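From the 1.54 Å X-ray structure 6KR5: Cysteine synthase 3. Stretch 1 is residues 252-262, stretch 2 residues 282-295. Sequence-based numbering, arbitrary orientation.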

# COMPACT_ATOMS: atom_id res chain seq x y z
N ASP B 252 -13.83 19.67 -19.15
CA ASP B 252 -13.40 20.46 -20.29
C ASP B 252 -12.94 19.62 -21.48
O ASP B 252 -12.98 20.11 -22.62
CB ASP B 252 -12.27 21.39 -19.88
CG ASP B 252 -12.71 22.37 -18.83
OD1 ASP B 252 -13.66 23.12 -19.13
OD2 ASP B 252 -12.16 22.34 -17.71
N GLU B 253 -12.50 18.39 -21.24
CA GLU B 253 -11.98 17.54 -22.30
C GLU B 253 -12.14 16.09 -21.86
O GLU B 253 -11.92 15.77 -20.69
CB GLU B 253 -10.51 17.85 -22.59
CG GLU B 253 -9.84 16.90 -23.58
CD GLU B 253 -8.33 17.07 -23.63
OE1 GLU B 253 -7.77 17.71 -22.72
OE2 GLU B 253 -7.70 16.55 -24.58
N ILE B 254 -12.56 15.24 -22.79
CA ILE B 254 -12.58 13.80 -22.58
C ILE B 254 -11.49 13.18 -23.45
O ILE B 254 -11.49 13.36 -24.67
CB ILE B 254 -13.95 13.19 -22.92
CG1 ILE B 254 -15.06 13.89 -22.13
CG2 ILE B 254 -13.94 11.69 -22.67
CD1 ILE B 254 -16.44 13.80 -22.77
N THR B 255 -10.58 12.44 -22.83
CA THR B 255 -9.50 11.79 -23.57
C THR B 255 -9.67 10.28 -23.50
O THR B 255 -9.50 9.70 -22.42
CB THR B 255 -8.14 12.20 -23.02
OG1 THR B 255 -7.99 13.62 -23.15
CG2 THR B 255 -7.01 11.51 -23.79
N PRO B 256 -10.02 9.62 -24.60
CA PRO B 256 -10.08 8.16 -24.60
C PRO B 256 -8.69 7.57 -24.67
O PRO B 256 -7.80 8.09 -25.36
CB PRO B 256 -10.88 7.85 -25.87
CG PRO B 256 -10.55 8.98 -26.79
CD PRO B 256 -10.39 10.20 -25.91
N ILE B 257 -8.50 6.45 -23.97
CA ILE B 257 -7.22 5.75 -23.94
C ILE B 257 -7.47 4.28 -24.24
O ILE B 257 -8.34 3.65 -23.62
CB ILE B 257 -6.50 5.92 -22.58
CG1 ILE B 257 -6.11 7.38 -22.32
CG2 ILE B 257 -5.29 4.99 -22.49
CD1 ILE B 257 -4.94 7.91 -23.21
N LYS B 258 -6.71 3.73 -25.19
CA LYS B 258 -6.84 2.31 -25.50
C LYS B 258 -6.38 1.45 -24.33
O LYS B 258 -5.36 1.73 -23.69
CB LYS B 258 -6.03 1.95 -26.74
CG LYS B 258 -6.51 2.59 -28.04
CD LYS B 258 -5.56 2.22 -29.17
CE LYS B 258 -6.04 2.72 -30.52
NZ LYS B 258 -4.99 2.51 -31.55
N THR B 259 -7.12 0.36 -24.09
CA THR B 259 -6.77 -0.59 -23.04
C THR B 259 -5.29 -0.98 -23.09
O THR B 259 -4.58 -0.89 -22.08
CB THR B 259 -7.65 -1.84 -23.15
OG1 THR B 259 -9.00 -1.51 -22.81
CG2 THR B 259 -7.20 -2.91 -22.18
N GLN B 260 -4.80 -1.38 -24.27
CA GLN B 260 -3.41 -1.84 -24.35
C GLN B 260 -2.42 -0.73 -24.06
O GLN B 260 -1.35 -0.99 -23.50
CB GLN B 260 -3.12 -2.44 -25.73
CG GLN B 260 -3.94 -3.65 -26.10
CD GLN B 260 -3.68 -4.84 -25.22
OE1 GLN B 260 -2.57 -5.04 -24.72
NE2 GLN B 260 -4.71 -5.66 -25.01
N ASP B 261 -2.74 0.51 -24.44
CA ASP B 261 -1.86 1.63 -24.14
C ASP B 261 -1.85 1.93 -22.65
O ASP B 261 -0.80 2.27 -22.08
CB ASP B 261 -2.29 2.87 -24.93
CG ASP B 261 -2.05 2.74 -26.42
OD1 ASP B 261 -1.44 1.73 -26.85
OD2 ASP B 261 -2.47 3.66 -27.17
N ALA B 262 -3.01 1.82 -21.99
CA ALA B 262 -3.03 2.00 -20.54
C ALA B 262 -2.11 1.01 -19.84
O ALA B 262 -1.36 1.38 -18.92
CB ALA B 262 -4.47 1.86 -20.02
N GLY B 282 -2.32 3.97 -15.38
CA GLY B 282 -1.67 4.00 -16.68
C GLY B 282 -2.47 4.79 -17.69
O GLY B 282 -1.91 5.57 -18.48
N ALA B 283 -3.80 4.62 -17.69
CA ALA B 283 -4.65 5.38 -18.60
C ALA B 283 -4.56 6.87 -18.29
O ALA B 283 -4.35 7.69 -19.19
CB ALA B 283 -6.09 4.89 -18.52
N ALA B 284 -4.70 7.22 -17.01
CA ALA B 284 -4.63 8.62 -16.61
C ALA B 284 -3.27 9.23 -16.96
O ALA B 284 -3.21 10.35 -17.47
CB ALA B 284 -4.92 8.77 -15.12
N ILE B 285 -2.18 8.50 -16.68
CA ILE B 285 -0.85 9.06 -16.95
C ILE B 285 -0.67 9.29 -18.44
O ILE B 285 -0.18 10.34 -18.86
CB ILE B 285 0.25 8.16 -16.37
CG1 ILE B 285 0.28 8.34 -14.85
CG2 ILE B 285 1.62 8.53 -16.97
CD1 ILE B 285 1.16 7.36 -14.10
N LEU B 286 -1.09 8.33 -19.28
CA LEU B 286 -0.92 8.53 -20.72
C LEU B 286 -1.72 9.73 -21.20
O LEU B 286 -1.22 10.54 -21.99
CB LEU B 286 -1.30 7.26 -21.48
CG LEU B 286 -1.21 7.38 -23.01
CD1 LEU B 286 0.18 7.84 -23.42
CD2 LEU B 286 -1.54 6.05 -23.65
N ALA B 287 -2.97 9.87 -20.73
CA ALA B 287 -3.74 11.06 -21.08
C ALA B 287 -3.04 12.32 -20.62
O ALA B 287 -3.06 13.34 -21.32
CB ALA B 287 -5.14 10.98 -20.48
N GLY B 288 -2.41 12.27 -19.45
CA GLY B 288 -1.73 13.45 -18.93
C GLY B 288 -0.47 13.77 -19.72
O GLY B 288 -0.12 14.95 -19.88
N LEU B 289 0.26 12.74 -20.17
CA LEU B 289 1.45 12.98 -20.98
C LEU B 289 1.09 13.54 -22.35
O LEU B 289 1.81 14.39 -22.89
CB LEU B 289 2.27 11.69 -21.12
CG LEU B 289 2.93 11.13 -19.85
CD1 LEU B 289 3.74 9.87 -20.16
CD2 LEU B 289 3.81 12.16 -19.15
N LYS B 290 -0.01 13.06 -22.93
CA LYS B 290 -0.50 13.67 -24.17
C LYS B 290 -0.89 15.12 -23.93
O LYS B 290 -0.59 16.00 -24.75
CB LYS B 290 -1.68 12.88 -24.72
CG LYS B 290 -1.29 11.48 -25.14
CD LYS B 290 -2.44 10.76 -25.81
CE LYS B 290 -1.96 9.43 -26.36
NZ LYS B 290 -3.04 8.64 -27.00
N GLU B 291 -1.54 15.39 -22.80
CA GLU B 291 -1.87 16.77 -22.45
C GLU B 291 -0.61 17.62 -22.34
O GLU B 291 -0.57 18.75 -22.83
CB GLU B 291 -2.65 16.78 -21.14
CG GLU B 291 -3.36 18.08 -20.85
CD GLU B 291 -4.58 18.28 -21.72
OE1 GLU B 291 -5.10 17.29 -22.30
OE2 GLU B 291 -5.03 19.44 -21.82
N ALA B 292 0.45 17.06 -21.74
CA ALA B 292 1.71 17.77 -21.55
C ALA B 292 2.44 18.02 -22.87
O ALA B 292 3.39 18.81 -22.89
CB ALA B 292 2.61 16.97 -20.60
N GLY B 293 2.03 17.38 -23.95
CA GLY B 293 2.62 17.59 -25.25
C GLY B 293 1.97 18.66 -26.09
O GLY B 293 2.48 18.97 -27.18
N LYS B 294 0.86 19.24 -25.64
CA LYS B 294 0.16 20.25 -26.42
C LYS B 294 0.83 21.61 -26.25
O LYS B 294 1.28 21.96 -25.16
CB LYS B 294 -1.31 20.34 -25.99
CG LYS B 294 -2.05 19.01 -26.15
CD LYS B 294 -3.49 19.11 -25.71
CE LYS B 294 -4.20 17.79 -25.94
NZ LYS B 294 -5.57 17.79 -25.37
N VAL B 295 0.90 22.37 -27.35
CA VAL B 295 1.69 23.59 -27.34
C VAL B 295 1.12 24.60 -26.36
O VAL B 295 1.87 25.31 -25.68
CB VAL B 295 1.81 24.17 -28.76
CG1 VAL B 295 2.62 25.46 -28.72
CG2 VAL B 295 2.47 23.17 -29.69
O HOH W 1 -5.31 14.46 -22.70
O HOH W 2 -5.48 9.21 -26.51
O HOH W 3 -1.17 6.47 -27.36

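What fills the space between the strand of residues 253–257 and the helix that begins before Gly282? Above all it is Ile257, which loses more surface to the other stretch than any other residue here. Its CA-to-CB bond points toward the helix, and with chi1 and chi2 both m the branched side chain lies across a full turn of it. CG2 lies 4.1 Å from CB of Ala283, while CD1 reaches further along, 3.8 Å from CG of Leu286 and 4.1 Å from CB of Ala287. The small alanines leave the backbone within reach: CG1 of Ile257 sits 3.6 Å from O of Ala283, and CD1 3.7 Å from N of Ala287. These two backbone atoms are already paired in a helical hydrogen bond, N of Ala287 to O of Ala283 at 3.0 Å, so an apolar neighbour costs them nothing.

How does Glu253, at the other end of the strand, find a place against the helix? Its extended side chain, t at both chi1 and chi2, carries the carboxylate to the end of stretch 2, where OE2 forms a salt bridge with NZ of Lys294 at 2.6 Å. The same ammonium group, at the tip of another extended chain, donates a hydrogen bond to OE1 of Glu291 at 3.1 Å, so one lysine serves two acids. Its positive charge offsets the crowding of the carboxylates, whose OE1 atoms, in Glu253 and Glu291, are just 2.7 Å apart; at that distance an acid group probably holds a proton.

Why does Thr255 suit the strand position between these two? Like Glu253 and Ile257 it points toward the helix, as expected for alternate residues of a strand, and its two branches have different partners. CG2 packs 3.8 Å from CB of Ala287, whereas OG1 donates to water 1 at 2.8 Å. That water in turn donates to O of Ala287 and to OE1 of Glu291, each at 2.9 Å, tying the strand to both the helix backbone and the acid cluster.

What closes the contact where stretch 1 becomes helical? Here the backbones come closest, with CA of Ala262 4.2 Å from CA of Ala283, an approach in keeping with their short side chains, whose CB atoms meet at 3.7 Å. Gly282 fits tighter still: its CA makes a CA-H...O contact with O of Ala262 at 3.5 Å, and an ideal CB would lie 2.1 Å from that oxygen, a clash. Nearby, CB of Asp261 packs 3.5 Å from CD2 of Leu286, while its OD2 accepts a hydrogen bond from water 3 at 3.1 Å; the same water accepts one from NZ of Lys290 at 2.9 Å. A second water links the same NZ, at 2.6 Å, to O of Pro256, at 2.8 Å, so the long lysine bridges to stretch 1 through solvent beside the apolar centre.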